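Local structure of arginine--tRNA ligase (Campylobacter jejuni, 3FNR) at residues K128-S132 / E133-P137; V225-K228 / D229-S232; S314-C317 / D318-L321; N382-A385 / V386-A390; H411-Y414 / N415-V419. The protein catalyses the ATP-dependent attachment of L-arginine to tRNA(Arg), releasing AMP and diphosphate, as a monomeric class I aminoacyl-tRNA synthetase. The protein carries 1 engineered substitution. All coordinates share one frame; numbering follows the deposited sequence. Where two conformers were deposited one is given.

Interaction 1: K128-S132 / E133-P137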
loop_
_atom_site.group_PDB
_atom_site.type_symbol
_atom_site.label_atom_id
_atom_site.label_comp_id
_atom_site.label_asym_id
_atom_site.label_seq_id
_atom_site.Cartn_x
_atom_site.Cartn_y
_atom_site.Cartn_z
ATOM N N LYS A 128 13.550 21.591 30.816
ATOM C CA LYS A 128 12.426 21.720 31.758
ATOM C C LYS A 128 11.631 23.020 31.616
ATOM O O LYS A 128 10.403 23.021 31.749
ATOM C CB LYS A 128 12.965 21.594 33.188
ATOM C CG LYS A 128 11.925 21.318 34.267
ATOM C CD LYS A 128 12.586 20.698 35.494
ATOM C CE LYS A 128 13.199 21.738 36.428
ATOM N NZ LYS A 128 12.259 22.100 37.523
ATOM N N GLU A 129 12.356 24.101 31.327
ATOM C CA GLU A 129 11.832 25.466 31.219
ATOM C C GLU A 129 10.733 25.630 30.168
ATOM O O GLU A 129 9.780 26.392 30.374
ATOM C CB GLU A 129 12.978 26.430 30.886
ATOM C CG GLU A 129 14.334 26.044 31.486
ATOM C CD GLU A 129 15.513 26.599 30.700
ATOM O OE1 GLU A 129 16.378 25.794 30.289
ATOM O OE2 GLU A 129 15.576 27.832 30.490
ATOM N N PHE A 130 10.829 24.826 29.122
ATOM C CA PHE A 130 10.031 24.958 27.919
ATOM C C PHE A 130 8.594 24.556 28.141
ATOM O O PHE A 130 7.689 25.036 27.511
ATOM C CB PHE A 130 10.640 24.063 26.873
ATOM C CG PHE A 130 10.039 24.205 25.533
ATOM C CD1 PHE A 130 10.334 25.279 24.744
ATOM C CD2 PHE A 130 9.216 23.241 25.035
ATOM C CE1 PHE A 130 9.795 25.395 23.513
ATOM C CE2 PHE A 130 8.689 23.367 23.814
ATOM C CZ PHE A 130 8.979 24.442 23.053
ATOM N N PHE A 131 8.398 23.649 29.057
ATOM C CA PHE A 131 7.135 22.929 29.181
ATOM C C PHE A 131 6.016 23.671 29.911
ATOM O O PHE A 131 5.703 23.395 31.071
ATOM C CB PHE A 131 7.372 21.510 29.704
ATOM C CG PHE A 131 8.153 20.665 28.751
ATOM C CD1 PHE A 131 9.530 20.535 28.884
ATOM C CD2 PHE A 131 7.520 20.040 27.680
ATOM C CE1 PHE A 131 10.263 19.775 27.980
ATOM C CE2 PHE A 131 8.246 19.274 26.772
ATOM C CZ PHE A 131 9.621 19.143 26.925
ATOM N N SER A 132 5.417 24.613 29.186
ATOM C CA SER A 132 4.228 25.337 29.624
ATOM C C SER A 132 3.220 25.402 28.475
ATOM O O SER A 132 3.578 25.137 27.322
ATOM C CB SER A 132 4.599 26.747 30.108
ATOM O OG SER A 132 5.333 27.466 29.129
ATOM N N GLU A 133 1.975 25.768 28.796
ATOM C CA GLU A 133 0.860 25.813 27.832
ATOM C C GLU A 133 1.056 26.725 26.616
ATOM O O GLU A 133 0.398 26.535 25.590
ATOM C CB GLU A 133 -0.448 26.192 28.533
ATOM C CG GLU A 133 -1.202 25.028 29.155
ATOM C CD GLU A 133 -2.672 25.344 29.397
ATOM O OE1 GLU A 133 -3.301 25.998 28.532
ATOM O OE2 GLU A 133 -3.205 24.929 30.449
ATOM N N GLU A 134 1.948 27.706 26.732
ATOM C CA GLU A 134 2.216 28.638 25.635
ATOM C C GLU A 134 3.095 28.036 24.540
ATOM O O GLU A 134 3.084 28.509 23.401
ATOM C CB GLU A 134 2.797 29.966 26.152
ATOM C CG GLU A 134 4.172 29.880 26.799
ATOM C CD GLU A 134 4.577 31.178 27.473
ATOM O OE1 GLU A 134 5.616 31.758 27.081
ATOM O OE2 GLU A 134 3.853 31.621 28.390
ATOM N N ASN A 135 3.849 26.998 24.889
ATOM C CA ASN A 135 4.751 26.353 23.941
ATOM C C ASN A 135 4.180 25.097 23.264
ATOM O O ASN A 135 4.897 24.420 22.524
ATOM C CB ASN A 135 6.101 26.054 24.601
ATOM C CG ASN A 135 6.946 27.303 24.801
ATOM O OD1 ASN A 135 7.199 28.060 23.860
ATOM N ND2 ASN A 135 7.398 27.518 26.029
ATOM N N ILE A 136 2.901 24.803 23.519
ATOM C CA ILE A 136 2.218 23.646 22.913
ATOM C C ILE A 136 2.314 23.579 21.376
ATOM O O ILE A 136 2.723 22.541 20.861
ATOM C CB ILE A 136 0.732 23.488 23.383
ATOM C CG1 ILE A 136 0.655 23.242 24.890
ATOM C CG2 ILE A 136 0.027 22.356 22.621
ATOM C CD1 ILE A 136 -0.755 23.288 25.444
ATOM N N PRO A 137 1.964 24.669 20.642
ATOM C CA PRO A 137 2.101 24.543 19.183
ATOM C C PRO A 137 3.540 24.501 18.664
ATOM O O PRO A 137 3.766 24.008 17.563
ATOM C CB PRO A 137 1.367 25.775 18.640
ATOM C CG PRO A 137 1.395 26.756 19.731
ATOM C CD PRO A 137 1.421 25.992 21.022
#
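Asn135 reaches back five residues to Phe130 and holds it through both its amide and its CB. Among the hydrogen bonds, the amide nitrogen ND2 of Asn135 gives a proton to Phe130 O at 2.9 Å, arriving somewhat tilted from the carbonyl plane, with Phe130 O in turn out of the Asn135 amide plane; the N-H...O angle of 141° makes the bond bent. The same oxygen takes a second proton, from the backbone N of Ser132 at 2.9 Å, and is thus gripped twice. A further backbone bond runs from Asn135 N to Ser132 O, 3.1 Å away.

These bonds fasten the loop that connects helix 113-126 to helix 136-157 in the catalytic domain. Phe131 is the centre of an inverse gamma turn there. Asn135 occupies the N-cap position of the second helix, but its side chain makes no capping bond; ND2 turns back to Phe130 O instead.

The second kind of contact is a stack of amide on ring. The amide of Asn135 lies over the Phe130 ring with the two planes 11° apart, and CB adds a CH-pi contact 3.8 Å from the ring centroid. Phe130 has CG anti to the backbone N (chi1 -173°), which swings the ring forward beneath the asparagine; the ring also stacks with Phe126. Ser132 OG, beside Asn135 ND2, packs against Glu134 CG at 3.6 Å.

Interaction 2: V225-K228 / D229-S232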
loop_
_atom_site.group_PDB
_atom_site.type_symbol
_atom_site.label_atom_id
_atom_site.label_comp_id
_atom_site.label_asym_id
_atom_site.label_seq_id
_atom_site.Cartn_x
_atom_site.Cartn_y
_atom_site.Cartn_z
ATOM N N VAL A 225 -10.338 21.702 -1.846
ATOM C CA VAL A 225 -9.126 22.479 -2.190
ATOM C C VAL A 225 -7.970 21.578 -2.638
ATOM O O VAL A 225 -7.378 21.807 -3.692
ATOM C CB VAL A 225 -8.661 23.354 -0.983
ATOM C CG1 VAL A 225 -7.283 23.966 -1.223
ATOM C CG2 VAL A 225 -9.679 24.450 -0.674
ATOM N N TYR A 226 -7.669 20.553 -1.840
ATOM C CA TYR A 226 -6.611 19.597 -2.156
ATOM C C TYR A 226 -6.905 18.852 -3.454
ATOM O O TYR A 226 -6.041 18.729 -4.328
ATOM C CB TYR A 226 -6.437 18.595 -1.007
ATOM C CG TYR A 226 -5.387 17.544 -1.272
ATOM C CD1 TYR A 226 -4.127 17.903 -1.746
ATOM C CD2 TYR A 226 -5.644 16.190 -1.035
ATOM C CE1 TYR A 226 -3.162 16.954 -2.003
ATOM C CE2 TYR A 226 -4.667 15.225 -1.283
ATOM C CZ TYR A 226 -3.433 15.620 -1.769
ATOM O OH TYR A 226 -2.448 14.699 -2.016
ATOM N N HIS A 227 -8.130 18.356 -3.573
ATOM C CA HIS A 227 -8.533 17.618 -4.760
ATOM C C HIS A 227 -8.520 18.461 -6.030
ATOM O O HIS A 227 -8.169 17.956 -7.104
ATOM C CB HIS A 227 -9.877 16.946 -4.530
ATOM C CG HIS A 227 -9.760 15.632 -3.829
ATOM N ND1 HIS A 227 -9.655 15.525 -2.458
ATOM C CD2 HIS A 227 -9.690 14.370 -4.314
ATOM C CE1 HIS A 227 -9.547 14.250 -2.129
ATOM N NE2 HIS A 227 -9.566 13.529 -3.236
ATOM N N LYS A 228 -8.864 19.744 -5.898
ATOM C CA LYS A 228 -8.769 20.697 -7.005
ATOM C C LYS A 228 -7.331 20.781 -7.527
ATOM O O LYS A 228 -7.102 20.757 -8.735
ATOM C CB LYS A 228 -9.243 22.086 -6.561
ATOM C CG LYS A 228 -9.206 23.134 -7.684
ATOM C CD LYS A 228 -9.609 24.506 -7.181
ATOM C CE LYS A 228 -9.429 25.558 -8.259
ATOM N NZ LYS A 228 -8.001 25.961 -8.370
ATOM N N ASP A 229 -6.376 20.891 -6.607
ATOM C CA ASP A 229 -4.952 20.807 -6.953
ATOM C C ASP A 229 -4.602 19.468 -7.635
ATOM O O ASP A 229 -4.096 19.480 -8.753
ATOM C CB ASP A 229 -4.096 21.048 -5.708
ATOM C CG ASP A 229 -2.593 20.859 -5.961
ATOM O OD1 ASP A 229 -2.120 20.949 -7.110
ATOM O OD2 ASP A 229 -1.869 20.635 -4.976
ATOM N N LYS A 230 -4.894 18.332 -6.995
ATOM C CA LYS A 230 -4.588 17.006 -7.601
ATOM C C LYS A 230 -5.148 16.802 -9.015
ATOM O O LYS A 230 -4.452 16.283 -9.894
ATOM C CB LYS A 230 -5.075 15.859 -6.721
ATOM C CG LYS A 230 -4.322 15.665 -5.427
ATOM C CD LYS A 230 -4.651 14.302 -4.819
ATOM C CE LYS A 230 -6.111 14.171 -4.506
ATOM N NZ LYS A 230 -6.441 12.865 -3.852
ATOM N N MET A 231 -6.394 17.219 -9.233
ATOM C CA MET A 231 -7.073 17.003 -10.528
ATOM C C MET A 231 -6.677 17.987 -11.627
ATOM O O MET A 231 -7.062 17.823 -12.793
ATOM C CB MET A 231 -8.589 17.039 -10.346
ATOM C CG MET A 231 -9.111 15.953 -9.419
ATOM S SD MET A 231 -9.696 14.519 -10.316
ATOM C CE MET A 231 -11.382 15.037 -10.511
ATOM N N SER A 232 -5.924 19.022 -11.271
ATOM C CA SER A 232 -5.524 19.999 -12.277
ATOM C C SER A 232 -4.024 19.902 -12.500
ATOM O O SER A 232 -3.358 20.906 -12.767
ATOM C CB SER A 232 -5.916 21.408 -11.825
ATOM O OG SER A 232 -5.254 21.719 -10.611
#
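Lys230 lays its aliphatic chain across the rings of Tyr226 and His227, one turn back along helix 219-231, near the C-terminal end of this helix in the class I catalytic domain. Its CG sits over one face of the Tyr226 ring, 4.0 Å from the centroid, while CD comes to 3.5 Å from Tyr226 CZ. A bend at chi3 (-61°) then carries CE over one face of the His227 imidazole, 3.8 Å from its centroid, while it stays beside the Tyr226 ring; the lysine and histidine side chains run in the same direction. The ammonium ends in a salt bridge with Glu35 of strand 31-35. His227 itself is fixed at both nitrogens, ND1 by Asp223 O and NE2 by Asn240 ND2, and Tyr226 OH bonds to Glu73, which probably limits how far the two rings can turn.

Asp229 CB rests 3.3 Å from Tyr226 O, and the carboxylate oxygen OD2 is held by Tyr171 OH and by a salt bridge to Arg233. Of the helical bonds, Lys230 N reaches Tyr226 O at 2.9 Å. Met231 N donates to His227 O at 2.9 Å. Met231 CG also lies close to His227 O, at 3.2 Å.

Interaction 3: S314-C317 / D318-L321; sequences SKKC and DTHL
Thr319 holds Lys316 O with two donors at once. Its hydroxyl OG1 gives its proton to that oxygen at 2.7 Å, and its backbone N does so at 3.0 Å; the hydroxyl is tilted 20° from the carbonyl plane, whereas the amide approaches from well above it. The chi1 of Thr319 (74°) makes the first of these bonds possible, because it sets OG1 between the backbone N and the carbonyl carbon, facing back across the turn, and leaves the methyl CG2 to rest on Lys316 CB at 3.8 Å.

The two lysines behave differently. Lys316 is stretched out as far as CE and bends only at chi4 (-82°), which brings NZ to 3.1 Å from Asp318 OD2, on the syn lone pair of that oxygen, in a salt bridge between two exposed side chains of the turn. Lys315 sets CG anti to its backbone nitrogen, 3.3 Å from Thr319 OG1, and then folds at each later torsion; the two side chains meet at about a right angle. Beneath it, Leu321 CD2 touches Lys315 CB at 3.8 Å and Ser314 OG at 3.7 Å, the latter hydroxyl being bonded to Ile311 O.

Arg51 of helix 50-65 ties the two arms together through Lys315 O and Thr319 O. The chain reversal is a type I beta turn from Lys316 to Thr319, and it leads from helix 305-311 into strand 321-324 of the catalytic domain's main sheet.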
loop_
_atom_site.group_PDB
_atom_site.type_symbol
_atom_site.label_atom_id
_atom_site.label_comp_id
_atom_site.label_asym_id
_atom_site.label_seq_id
_atom_site.Cartn_x
_atom_site.Cartn_y
_atom_site.Cartn_z
ATOM N N SER A 314 -4.234 -10.608 -0.352
ATOM C CA SER A 314 -4.672 -11.954 -0.727
ATOM C C SER A 314 -6.156 -12.105 -1.031
ATOM O O SER A 314 -6.586 -13.152 -1.511
ATOM C CB SER A 314 -4.249 -12.970 0.346
ATOM O OG SER A 314 -4.935 -12.725 1.563
ATOM N N LYS A 315 -6.943 -11.077 -0.753
ATOM C CA LYS A 315 -8.358 -11.122 -1.097
ATOM C C LYS A 315 -8.820 -9.788 -1.668
ATOM O O LYS A 315 -8.283 -8.736 -1.298
ATOM C CB LYS A 315 -9.202 -11.553 0.118
ATOM C CG LYS A 315 -10.642 -12.035 -0.177
ATOM C CD LYS A 315 -10.735 -13.394 -0.907
ATOM C CE LYS A 315 -10.849 -13.270 -2.442
ATOM N NZ LYS A 315 -11.949 -12.375 -2.911
ATOM N N LYS A 316 -9.797 -9.854 -2.576
ATOM C CA LYS A 316 -10.415 -8.680 -3.210
ATOM C C LYS A 316 -10.656 -7.552 -2.204
ATOM O O LYS A 316 -11.187 -7.786 -1.111
ATOM C CB LYS A 316 -11.722 -9.075 -3.906
ATOM C CG LYS A 316 -12.294 -8.040 -4.872
ATOM C CD LYS A 316 -13.445 -8.642 -5.674
ATOM C CE LYS A 316 -13.891 -7.741 -6.819
ATOM N NZ LYS A 316 -14.819 -6.660 -6.377
ATOM N N CYS A 317 -10.247 -6.345 -2.600
ATOM C CA CYS A 317 -10.082 -5.186 -1.713
ATOM C C CYS A 317 -11.336 -4.757 -0.950
ATOM O O CYS A 317 -11.253 -4.367 0.216
ATOM C CB CYS A 317 -9.518 -4.000 -2.504
ATOM S SG CYS A 317 -8.575 -2.825 -1.490
ATOM N N ASP A 318 -12.488 -4.842 -1.609
ATOM C CA ASP A 318 -13.763 -4.462 -0.998
ATOM C C ASP A 318 -14.503 -5.642 -0.336
ATOM O O ASP A 318 -15.702 -5.549 -0.037
ATOM C CB ASP A 318 -14.663 -3.710 -2.003
ATOM C CG ASP A 318 -14.880 -4.473 -3.318
ATOM O OD1 ASP A 318 -15.573 -3.920 -4.204
ATOM O OD2 ASP A 318 -14.372 -5.607 -3.481
ATOM N N THR A 319 -13.782 -6.739 -0.106
ATOM C CA THR A 319 -14.318 -7.898 0.616
ATOM C C THR A 319 -13.544 -8.108 1.923
ATOM O O THR A 319 -12.339 -7.807 1.988
ATOM C CB THR A 319 -14.268 -9.194 -0.242
ATOM O OG1 THR A 319 -12.922 -9.672 -0.327
ATOM C CG2 THR A 319 -14.803 -8.942 -1.654
ATOM N N HIS A 320 -14.238 -8.616 2.949
ATOM C CA HIS A 320 -13.650 -8.877 4.271
ATOM C C HIS A 320 -12.561 -9.947 4.227
ATOM O O HIS A 320 -12.762 -11.020 3.648
ATOM C CB HIS A 320 -14.726 -9.326 5.263
ATOM C CG HIS A 320 -15.675 -8.242 5.668
ATOM N ND1 HIS A 320 -15.397 -7.350 6.681
ATOM C CD2 HIS A 320 -16.909 -7.923 5.211
ATOM C CE1 HIS A 320 -16.415 -6.521 6.824
ATOM N NE2 HIS A 320 -17.347 -6.849 5.946
ATOM N N LEU A 321 -11.430 -9.658 4.861
ATOM C CA LEU A 321 -10.311 -10.573 4.931
ATOM C C LEU A 321 -10.116 -11.015 6.374
ATOM O O LEU A 321 -9.995 -10.188 7.280
ATOM C CB LEU A 321 -9.048 -9.895 4.380
ATOM C CG LEU A 321 -7.744 -10.653 4.070
ATOM C CD1 LEU A 321 -6.742 -10.524 5.201
ATOM C CD2 LEU A 321 -7.947 -12.128 3.674
#

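Interaction 4: N382-A385 / V386-A390. With SO4 (sulfate ion), chain B.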
loop_
_atom_site.group_PDB
_atom_site.type_symbol
_atom_site.label_atom_id
_atom_site.label_comp_id
_atom_site.label_asym_id
_atom_site.label_seq_id
_atom_site.Cartn_x
_atom_site.Cartn_y
_atom_site.Cartn_z
ATOM N N ASN A 382 2.826 -17.100 -18.723
ATOM C CA ASN A 382 1.520 -16.457 -18.590
ATOM C C ASN A 382 1.483 -15.286 -17.591
ATOM O O ASN A 382 0.451 -14.631 -17.465
ATOM C CB ASN A 382 0.478 -17.500 -18.175
ATOM C CG ASN A 382 -0.963 -17.006 -18.334
ATOM O OD1 ASN A 382 -1.783 -17.143 -17.418
ATOM N ND2 ASN A 382 -1.269 -16.426 -19.486
ATOM N N LEU A 383 2.589 -15.039 -16.879
ATOM C CA LEU A 383 2.666 -13.942 -15.899
ATOM C C LEU A 383 2.295 -12.588 -16.507
ATOM O O LEU A 383 1.522 -11.849 -15.911
ATOM C CB LEU A 383 4.051 -13.877 -15.232
ATOM C CG LEU A 383 4.304 -12.786 -14.176
ATOM C CD1 LEU A 383 3.325 -12.857 -13.021
ATOM C CD2 LEU A 383 5.725 -12.840 -13.661
ATOM N N LYS A 384 2.813 -12.300 -17.701
ATOM C CA LYS A 384 2.521 -11.057 -18.431
ATOM C C LYS A 384 1.026 -10.771 -18.542
ATOM O O LYS A 384 0.579 -9.682 -18.191
ATOM C CB LYS A 384 3.134 -11.118 -19.832
ATOM C CG LYS A 384 3.299 -9.757 -20.510
ATOM C CD LYS A 384 3.414 -9.912 -22.022
ATOM C CE LYS A 384 4.319 -8.853 -22.646
ATOM N NZ LYS A 384 4.075 -7.451 -22.181
ATOM N N ALA A 385 0.268 -11.766 -19.010
ATOM C CA ALA A 385 -1.187 -11.673 -19.128
ATOM C C ALA A 385 -1.842 -11.408 -17.775
ATOM O O ALA A 385 -2.707 -10.552 -17.665
ATOM C CB ALA A 385 -1.755 -12.961 -19.742
ATOM N N VAL A 386 -1.414 -12.151 -16.759
ATOM C CA VAL A 386 -1.951 -12.012 -15.409
ATOM C C VAL A 386 -1.749 -10.593 -14.873
ATOM O O VAL A 386 -2.704 -9.992 -14.383
ATOM C CB VAL A 386 -1.340 -13.059 -14.446
ATOM C CG1 VAL A 386 -1.817 -12.822 -13.016
ATOM C CG2 VAL A 386 -1.721 -14.478 -14.901
ATOM N N LEU A 387 -0.527 -10.062 -15.005
ATOM C CA LEU A 387 -0.188 -8.736 -14.465
ATOM C C LEU A 387 -1.000 -7.615 -15.113
ATOM O O LEU A 387 -1.516 -6.738 -14.425
ATOM C CB LEU A 387 1.307 -8.443 -14.623
ATOM C CG LEU A 387 2.251 -9.353 -13.844
ATOM C CD1 LEU A 387 3.700 -8.968 -14.117
ATOM C CD2 LEU A 387 1.940 -9.389 -12.338
ATOM N N ASN A 388 -1.115 -7.658 -16.437
ATOM C CA ASN A 388 -1.910 -6.678 -17.168
ATOM C C ASN A 388 -3.377 -6.742 -16.781
ATOM O O ASN A 388 -4.026 -5.716 -16.601
ATOM C CB ASN A 388 -1.722 -6.846 -18.676
ATOM C CG ASN A 388 -0.395 -6.277 -19.163
ATOM O OD1 ASN A 388 -0.237 -5.060 -19.291
ATOM N ND2 ASN A 388 0.563 -7.155 -19.440
ATOM N N ASP A 389 -3.875 -7.957 -16.605
ATOM C CA ASP A 389 -5.259 -8.182 -16.220
ATOM C C ASP A 389 -5.495 -7.722 -14.786
ATOM O O ASP A 389 -6.538 -7.147 -14.480
ATOM C CB ASP A 389 -5.590 -9.668 -16.359
ATOM C CG ASP A 389 -6.988 -9.908 -16.874
ATOM O OD1 ASP A 389 -7.109 -10.307 -18.054
ATOM O OD2 ASP A 389 -7.960 -9.691 -16.111
ATOM N N ALA A 390 -4.515 -7.968 -13.916
ATOM C CA ALA A 390 -4.602 -7.555 -12.517
ATOM C C ALA A 390 -4.655 -6.036 -12.385
ATOM O O ALA A 390 -5.427 -5.515 -11.590
ATOM C CB ALA A 390 -3.443 -8.117 -11.704
HETATM S S SO4 B . 2.911 -4.086 -23.883
HETATM O O1 SO4 B . 2.379 -3.903 -25.236
HETATM O O2 SO4 B . 3.773 -2.956 -23.573
HETATM O O3 SO4 B . 1.796 -4.139 -22.941
HETATM O O4 SO4 B . 3.685 -5.316 -23.786
HETATM O O HOH W 1 3.427 -6.170 -19.918
#
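Asn388 folds back onto Lys384, one helical turn earlier. Its CB lies 3.7 Å from Lys384 O, and CG, set anti to the carbonyl carbon (chi1 -77°), keeps the same distance from that oxygen. At the tip, ND2 donates to Lys384 O at 2.8 Å from above the carbonyl plane, while the regular helical bond from Asn388 N, at 3.2 Å, arrives from the opposite face; the carbonyl is held by two protons. ND2 also packs beside Lys384 CG and gives a second proton to a water 3.1 Å away. That water accepts from Lys384 NZ as well, which in turn bonds to sulfate oxygen O4 at 2.7 Å, an anion also held by Glu26 N and Lys28 NZ.

On another side of the helix, Leu383 CD1 meets Leu387 CG at 3.8 Å, and these leucines pack toward helices 398-416 and 425-445. Helix 383-393 is thus an amphipathic member of the helical DALR anticodon-binding domain.

Interaction 5: H411-Y414 / N415-V419; sequences HKFY and NENKV. With SO4 (sulfate ion), chain D.
The side-chain amide of Asn417 is stacked on the ring of Phe413 while it is also bonded to that residue's own carbonyl. ND2 stands 3.3 Å above the ring plane, nearer the ring's border than its middle, and the amide and ring planes are 20° apart; from there the N-H reaches Phe413 O at 2.8 Å along a nearly straight line (168°), with the acceptor lying in the amide plane. Glu416 N donates to the same oxygen, at 3.1 Å and from the opposite face. With chi1 of -176°, Phe413 throws its ring to where the asparagine can cover it and where Leu428 and Phe432 also touch it.

Near the C-terminal end of helix 398-416 of the DALR domain, Asn415 N bonds to His411 O, whereas the bonds from Glu416 N to Lys412 O and Asn417 N to Tyr414 O are weak; the Asn417 side chain probably adds to the hold on the carbonyls there.

Val419 CG2 packs against Tyr414 CE2 at 3.6 Å, the two side chains at about a right angle. A sulfate, probably from the crystallisation liquor, joins the same pair: Tyr414 OH donates to its O2 at 2.6 Å, near the plane of the ring, and Val419 N to its O3 at 3.0 Å. Val420 N and Lys353 NZ also bond to it, and this group of donors is consistent with a site that can accept a tetrahedral anion.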
loop_
_atom_site.group_PDB
_atom_site.type_symbol
_atom_site.label_atom_id
_atom_site.label_comp_id
_atom_site.label_asym_id
_atom_site.label_seq_id
_atom_site.Cartn_x
_atom_site.Cartn_y
_atom_site.Cartn_z
ATOM N N HIS A 411 6.052 -27.703 -7.511
ATOM C CA HIS A 411 6.378 -28.674 -6.482
ATOM C C HIS A 411 5.978 -30.069 -6.920
ATOM O O HIS A 411 6.787 -30.987 -6.853
ATOM C CB HIS A 411 5.709 -28.316 -5.148
ATOM C CG HIS A 411 6.417 -27.235 -4.384
ATOM N ND1 HIS A 411 7.736 -27.336 -4.003
ATOM C CD2 HIS A 411 5.982 -26.040 -3.913
ATOM C CE1 HIS A 411 8.088 -26.250 -3.336
ATOM N NE2 HIS A 411 7.042 -25.445 -3.269
ATOM N N LYS A 412 4.743 -30.201 -7.400
ATOM C CA LYS A 412 4.214 -31.468 -7.855
ATOM C C LYS A 412 5.026 -32.001 -9.044
ATOM O O LYS A 412 5.404 -33.169 -9.059
ATOM C CB LYS A 412 2.731 -31.342 -8.199
ATOM C CG LYS A 412 2.033 -32.684 -8.314
ATOM C CD LYS A 412 0.850 -32.649 -9.273
ATOM C CE LYS A 412 0.074 -33.970 -9.239
ATOM N NZ LYS A 412 0.947 -35.163 -9.442
ATOM N N PHE A 413 5.330 -31.140 -10.010
ATOM C CA PHE A 413 6.177 -31.539 -11.134
ATOM C C PHE A 413 7.545 -32.065 -10.697
ATOM O O PHE A 413 7.960 -33.139 -11.130
ATOM C CB PHE A 413 6.356 -30.403 -12.141
ATOM C CG PHE A 413 7.150 -30.796 -13.359
ATOM C CD1 PHE A 413 8.493 -30.452 -13.479
ATOM C CD2 PHE A 413 6.551 -31.524 -14.383
ATOM C CE1 PHE A 413 9.220 -30.831 -14.605
ATOM C CE2 PHE A 413 7.265 -31.898 -15.513
ATOM C CZ PHE A 413 8.590 -31.558 -15.631
ATOM N N TYR A 414 8.240 -31.310 -9.850
ATOM C CA TYR A 414 9.597 -31.678 -9.440
ATOM C C TYR A 414 9.640 -32.944 -8.577
ATOM O O TYR A 414 10.607 -33.698 -8.634
ATOM C CB TYR A 414 10.295 -30.493 -8.769
ATOM C CG TYR A 414 11.743 -30.714 -8.361
ATOM C CD1 TYR A 414 12.226 -30.153 -7.192
ATOM C CD2 TYR A 414 12.633 -31.470 -9.141
ATOM C CE1 TYR A 414 13.536 -30.335 -6.788
ATOM C CE2 TYR A 414 13.961 -31.662 -8.734
ATOM C CZ TYR A 414 14.397 -31.082 -7.553
ATOM O OH TYR A 414 15.688 -31.229 -7.108
ATOM N N ASN A 415 8.576 -33.188 -7.814
ATOM C CA ASN A 415 8.442 -34.405 -7.032
ATOM C C ASN A 415 8.357 -35.639 -7.915
ATOM O O ASN A 415 8.808 -36.724 -7.523
ATOM C CB ASN A 415 7.193 -34.343 -6.146
ATOM C CG ASN A 415 7.343 -33.366 -4.980
ATOM O OD1 ASN A 415 8.410 -32.790 -4.753
ATOM N ND2 ASN A 415 6.259 -33.161 -4.254
ATOM N N GLU A 416 7.778 -35.464 -9.102
ATOM C CA GLU A 416 7.487 -36.578 -9.985
ATOM C C GLU A 416 8.519 -36.716 -11.096
ATOM O O GLU A 416 8.430 -37.632 -11.916
ATOM C CB GLU A 416 6.086 -36.446 -10.592
ATOM C CG GLU A 416 4.916 -36.299 -9.596
ATOM C CD GLU A 416 4.769 -37.454 -8.605
ATOM O OE1 GLU A 416 4.423 -37.184 -7.432
ATOM O OE2 GLU A 416 4.981 -38.625 -8.986
ATOM N N ASN A 417 9.485 -35.806 -11.133
ATOM C CA ASN A 417 10.458 -35.792 -12.214
ATOM C C ASN A 417 11.896 -35.707 -11.726
ATOM O O ASN A 417 12.271 -34.774 -11.016
ATOM C CB ASN A 417 10.154 -34.669 -13.213
ATOM C CG ASN A 417 8.898 -34.939 -14.036
ATOM O OD1 ASN A 417 8.966 -35.471 -15.144
ATOM N ND2 ASN A 417 7.749 -34.577 -13.492
ATOM N N LYS A 418 12.692 -36.702 -12.102
ATOM C CA LYS A 418 14.111 -36.734 -11.771
ATOM C C LYS A 418 14.836 -35.753 -12.684
ATOM O O LYS A 418 14.559 -35.700 -13.881
ATOM C CB LYS A 418 14.651 -38.151 -11.969
ATOM C CG LYS A 418 15.697 -38.600 -10.957
ATOM C CD LYS A 418 17.087 -38.091 -11.298
ATOM C CE LYS A 418 18.160 -39.059 -10.834
ATOM N NZ LYS A 418 18.523 -40.026 -11.908
ATOM N N VAL A 419 15.764 -34.978 -12.129
ATOM C CA VAL A 419 16.414 -33.914 -12.900
ATOM C C VAL A 419 17.896 -34.159 -13.153
ATOM O O VAL A 419 18.292 -34.382 -14.300
ATOM C CB VAL A 419 16.161 -32.514 -12.273
ATOM C CG1 VAL A 419 16.917 -31.415 -13.029
ATOM C CG2 VAL A 419 14.666 -32.212 -12.265
HETATM S S SO4 D . 16.820 -34.573 -8.534
HETATM O O1 SO4 D . 17.780 -34.240 -9.571
HETATM O O2 SO4 D . 16.810 -33.497 -7.550
HETATM O O3 SO4 D . 15.492 -34.749 -9.106
HETATM O O4 SO4 D . 17.209 -35.826 -7.904
#

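Overall arrangement
Interactions 1, 2 and 3 lie in the catalytic domain range, and interactions 4 and 5 in that of the DALR anticodon-binding domain. Interaction 1 is a surface contact, about 69 Å between centres from interaction 5 and on the opposite side of the chain's centre. The others are partly buried; interaction 2 owes most to rings and a charged chain paired with partners inside the domain, whereas the salt bridge of interaction 3 is exposed. Interactions 1 and 5 both stack an asparagine amide on a phenylalanine, one at the start of a helix and one near the C-terminal end of another. Interactions 4 and 5 sit on successive helices, 383-393 and 398-416, and each adjoins a sulfate.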